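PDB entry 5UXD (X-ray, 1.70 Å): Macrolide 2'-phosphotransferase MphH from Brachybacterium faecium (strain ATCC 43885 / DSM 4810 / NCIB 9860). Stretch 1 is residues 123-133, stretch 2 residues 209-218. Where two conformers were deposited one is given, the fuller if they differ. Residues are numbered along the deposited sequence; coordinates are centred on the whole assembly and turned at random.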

# COMPACT_ATOMS: atom_id res chain seq x y z
N ARG A 123 2.22 -16.49 9.11
CA ARG A 123 0.94 -16.67 9.80
C ARG A 123 0.33 -15.33 10.22
O ARG A 123 -0.90 -15.16 10.16
N SER A 124 1.16 -14.37 10.63
CA SER A 124 0.63 -13.05 10.98
C SER A 124 -0.00 -12.37 9.78
O SER A 124 -1.11 -11.83 9.87
N LEU A 125 0.67 -12.42 8.63
CA LEU A 125 0.14 -11.81 7.42
C LEU A 125 -1.19 -12.44 7.00
O LEU A 125 -2.16 -11.73 6.72
N GLY A 126 -1.25 -13.77 6.96
CA GLY A 126 -2.50 -14.41 6.57
C GLY A 126 -3.64 -14.07 7.50
O GLY A 126 -4.79 -13.92 7.07
N SER A 127 -3.35 -13.92 8.80
CA SER A 127 -4.38 -13.56 9.77
C SER A 127 -4.86 -12.13 9.55
O SER A 127 -6.07 -11.86 9.58
N VAL A 128 -3.93 -11.19 9.35
CA VAL A 128 -4.36 -9.80 9.15
C VAL A 128 -5.17 -9.68 7.86
O VAL A 128 -6.22 -9.03 7.83
N VAL A 129 -4.74 -10.37 6.80
CA VAL A 129 -5.41 -10.20 5.51
C VAL A 129 -6.82 -10.79 5.57
O VAL A 129 -7.77 -10.21 5.03
N ALA A 130 -6.99 -11.90 6.29
CA ALA A 130 -8.33 -12.47 6.44
C ALA A 130 -9.25 -11.52 7.19
O ALA A 130 -10.44 -11.38 6.84
N GLN A 131 -8.73 -10.84 8.22
CA GLN A 131 -9.54 -9.86 8.95
C GLN A 131 -9.89 -8.68 8.07
O GLN A 131 -11.03 -8.21 8.08
N LEU A 132 -8.92 -8.18 7.30
CA LEU A 132 -9.20 -7.09 6.38
C LEU A 132 -10.23 -7.50 5.34
O LEU A 132 -11.17 -6.75 5.04
N HIS A 133 -10.08 -8.70 4.78
CA HIS A 133 -10.96 -9.15 3.71
C HIS A 133 -12.35 -9.51 4.21
O HIS A 133 -13.27 -9.66 3.39
N GLU A 209 8.53 -10.35 14.75
CA GLU A 209 8.19 -10.88 13.43
C GLU A 209 6.69 -10.98 13.18
O GLU A 209 6.26 -11.59 12.19
N ARG A 210 5.87 -10.36 14.03
CA ARG A 210 4.43 -10.30 13.84
C ARG A 210 4.04 -8.89 13.45
O ARG A 210 4.63 -7.91 13.93
N ILE A 211 3.04 -8.78 12.58
CA ILE A 211 2.51 -7.48 12.19
C ILE A 211 1.72 -6.90 13.35
O ILE A 211 0.83 -7.56 13.91
N THR A 212 2.05 -5.67 13.74
CA THR A 212 1.31 -4.97 14.77
C THR A 212 0.62 -3.72 14.26
O THR A 212 -0.19 -3.15 15.00
N ALA A 213 0.91 -3.28 13.04
CA ALA A 213 0.21 -2.15 12.45
C ALA A 213 0.39 -2.20 10.94
O ALA A 213 1.41 -2.70 10.45
N VAL A 214 -0.58 -1.65 10.22
CA VAL A 214 -0.52 -1.54 8.78
C VAL A 214 -0.77 -0.08 8.40
O VAL A 214 -1.71 0.55 8.91
N LEU A 215 0.09 0.45 7.54
CA LEU A 215 0.12 1.87 7.21
C LEU A 215 -0.18 2.09 5.73
O LEU A 215 -0.27 1.14 4.94
N ASP A 216 -0.32 3.37 5.38
CA ASP A 216 -0.43 3.88 4.01
C ASP A 216 -1.55 3.18 3.24
O ASP A 216 -1.32 2.37 2.35
N TRP A 217 -2.75 3.64 3.56
CA TRP A 217 -3.99 3.06 3.04
C TRP A 217 -4.54 3.79 1.81
O TRP A 217 -5.73 3.65 1.49
N THR A 218 -3.71 4.56 1.09
CA THR A 218 -4.24 5.28 -0.07
C THR A 218 -4.54 4.37 -1.26
O THR A 218 -5.30 4.78 -2.14

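The helix of residues 123-133 packs against the strand of residues 210-214 with their N-to-C directions 41° apart and their axes 7.4 Å apart at closest approach. Ser124, Val128 and Leu132, spaced four residues apart and so on one side of the helix, point their CA-to-CB bonds toward the second stretch, and Ile211 and Val214 point back toward the helix. The interface is small, burying 334 Å² over both sides, and changes from polar at the Ser124 end to wholly apolar at the Leu132 end.

Backbones come closest at Ser124 and Arg210, whose CA atoms lie 5.5 Å apart. Ser124 adopts the t rotamer (chi1 176°), which places its hydroxyl over the strand backbone, where it accepts a hydrogen bond from the amide of Ile211 (Ile211 N to Ser124 OG, 2.8 Å, with an N-H...O angle of 157°). A water also hydrogen-bonds to Ser124 OG at 2.8 Å and donates a weak hydrogen bond to Ile211 O at 3.4 Å, so that both backbone polar groups of Ile211 are linked to the same serine, one directly and one through solvent. Arg210 only skirts this site: its CB, which leaves the strand sideways, lies 4.0 Å from Ser124 OG, and its extended side chain (m, t, t for chi1 to chi3) makes no hydrogen bond to the helix.

Ile211 has the largest covered area of any residue in the contact. With chi1 at -63° (m) and chi2 at 172° (t), its CG1 arm runs out to place CD1 3.9 Å from Leu125 CD1 and equally close to Leu125 CA. The CG2 branch lies 4.3 Å from Val128 CG2. Leu125 itself leaves the helix sideways, but its t, p conformation brings CD1 within reach of the isoleucine.

Val128 is also t (167°) and uses both methyls: besides the CG2 contact with Ile211, its CG1 lies 4.3 Å from CG2 of Val214, another t rotamer (178°). Thr212 and Ala213, between these two strand residues, direct their CB atoms away from the helix.

The last contact is made beyond the strand. Trp217 starts out sideways, yet chi1 of -72° (m) and chi2 of 90° carry the far end of its indole back to the helix, where CH2 lies 3.8 Å from Leu132 CD1 in an oblique approach. The ring is held in this position partly by its own stretch, since Trp217 NE1 donates a hydrogen bond to Val214 O at 2.9 Å. Leu132 repeats the t, p conformation of Leu125.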

# COMPACT_ATOMS: atom_id res chain seq x y z
CB ARG A 123 1.09 -17.57 11.03
CG ARG A 123 1.44 -18.99 10.68
CD ARG A 123 1.56 -19.87 11.90
NE ARG A 123 2.96 -20.04 12.28
CZ ARG A 123 3.50 -19.53 13.37
NH1 ARG A 123 2.76 -18.82 14.23
NH2 ARG A 123 4.78 -19.74 13.64
CB SER A 124 1.76 -12.20 11.57
OG SER A 124 1.31 -10.89 11.84
CB LEU A 125 1.16 -11.91 6.29
CG LEU A 125 0.62 -11.36 4.96
CD1 LEU A 125 0.44 -9.86 5.07
CD2 LEU A 125 1.54 -11.70 3.80
CB SER A 127 -3.85 -13.74 11.19
OG SER A 127 -3.66 -15.11 11.50
CB VAL A 128 -3.15 -8.85 9.16
CG1 VAL A 128 -3.53 -7.47 8.63
CG2 VAL A 128 -2.58 -8.74 10.56
CB VAL A 129 -4.55 -10.80 4.38
CG1 VAL A 129 -5.27 -10.73 3.05
CG2 VAL A 129 -3.21 -10.05 4.30
CB ALA A 130 -8.26 -13.82 7.14
CB GLN A 131 -8.79 -9.38 10.21
CG GLN A 131 -9.40 -9.87 11.51
CD GLN A 131 -9.13 -8.94 12.69
OE1 GLN A 131 -8.09 -8.29 12.77
NE2 GLN A 131 -10.08 -8.88 13.62
CB LEU A 132 -7.90 -6.63 5.70
CG LEU A 132 -8.09 -5.54 4.65
CD1 LEU A 132 -8.55 -4.24 5.28
CD2 LEU A 132 -6.85 -5.32 3.80
CB HIS A 133 -10.32 -10.33 2.99
CG HIS A 133 -9.13 -9.95 2.17
ND1 HIS A 133 -8.52 -10.81 1.28
CD2 HIS A 133 -8.44 -8.78 2.09
CE1 HIS A 133 -7.51 -10.19 0.69
NE2 HIS A 133 -7.44 -8.95 1.17
CB GLU A 209 8.86 -12.24 13.18
CG GLU A 209 10.30 -12.33 13.70
CD GLU A 209 11.12 -13.42 13.04
OE1 GLU A 209 12.37 -13.34 13.12
OE2 GLU A 209 10.54 -14.35 12.44
CB ARG A 210 3.68 -10.73 15.10
CG ARG A 210 3.89 -12.18 15.46
CD ARG A 210 3.01 -12.64 16.61
NE ARG A 210 3.32 -14.03 16.96
CZ ARG A 210 4.29 -14.37 17.80
NH1 ARG A 210 5.03 -13.44 18.39
NH2 ARG A 210 4.52 -15.66 18.05
CB ILE A 211 1.64 -7.61 10.94
CG1 ILE A 211 2.46 -8.09 9.75
CG2 ILE A 211 0.96 -6.28 10.62
CD1 ILE A 211 1.59 -8.42 8.53
CB THR A 212 2.23 -4.59 15.93
OG1 THR A 212 3.31 -3.77 15.45
CG2 THR A 212 2.81 -5.85 16.58
CB ALA A 213 0.71 -0.81 13.00
CB VAL A 214 -1.52 -2.49 8.08
CG1 VAL A 214 -1.48 -2.31 6.57
CG2 VAL A 214 -1.18 -3.93 8.45
CB LEU A 215 1.48 2.48 7.54
CG LEU A 215 2.21 1.96 8.78
CD1 LEU A 215 3.68 2.31 8.70
CD2 LEU A 215 1.58 2.53 10.04
CB ASP A 216 0.92 3.75 3.28
CG ASP A 216 2.08 4.27 4.14
OD1 ASP A 216 2.04 5.40 4.65
OD2 ASP A 216 3.07 3.53 4.28
CB TRP A 217 -5.04 3.05 4.16
CG TRP A 217 -4.74 2.02 5.21
CD1 TRP A 217 -4.00 2.19 6.34
CD2 TRP A 217 -5.13 0.64 5.19
NE1 TRP A 217 -3.92 1.00 7.04
CE2 TRP A 217 -4.61 0.04 6.35
CE3 TRP A 217 -5.90 -0.13 4.32
CZ2 TRP A 217 -4.82 -1.30 6.66
CZ3 TRP A 217 -6.09 -1.47 4.62
CH2 TRP A 217 -5.55 -2.04 5.78
CB THR A 218 -3.29 6.41 -0.50
OG1 THR A 218 -1.96 5.89 -0.71
CG2 THR A 218 -3.24 7.50 0.57
O HOH W 1 -0.33 -10.80 14.06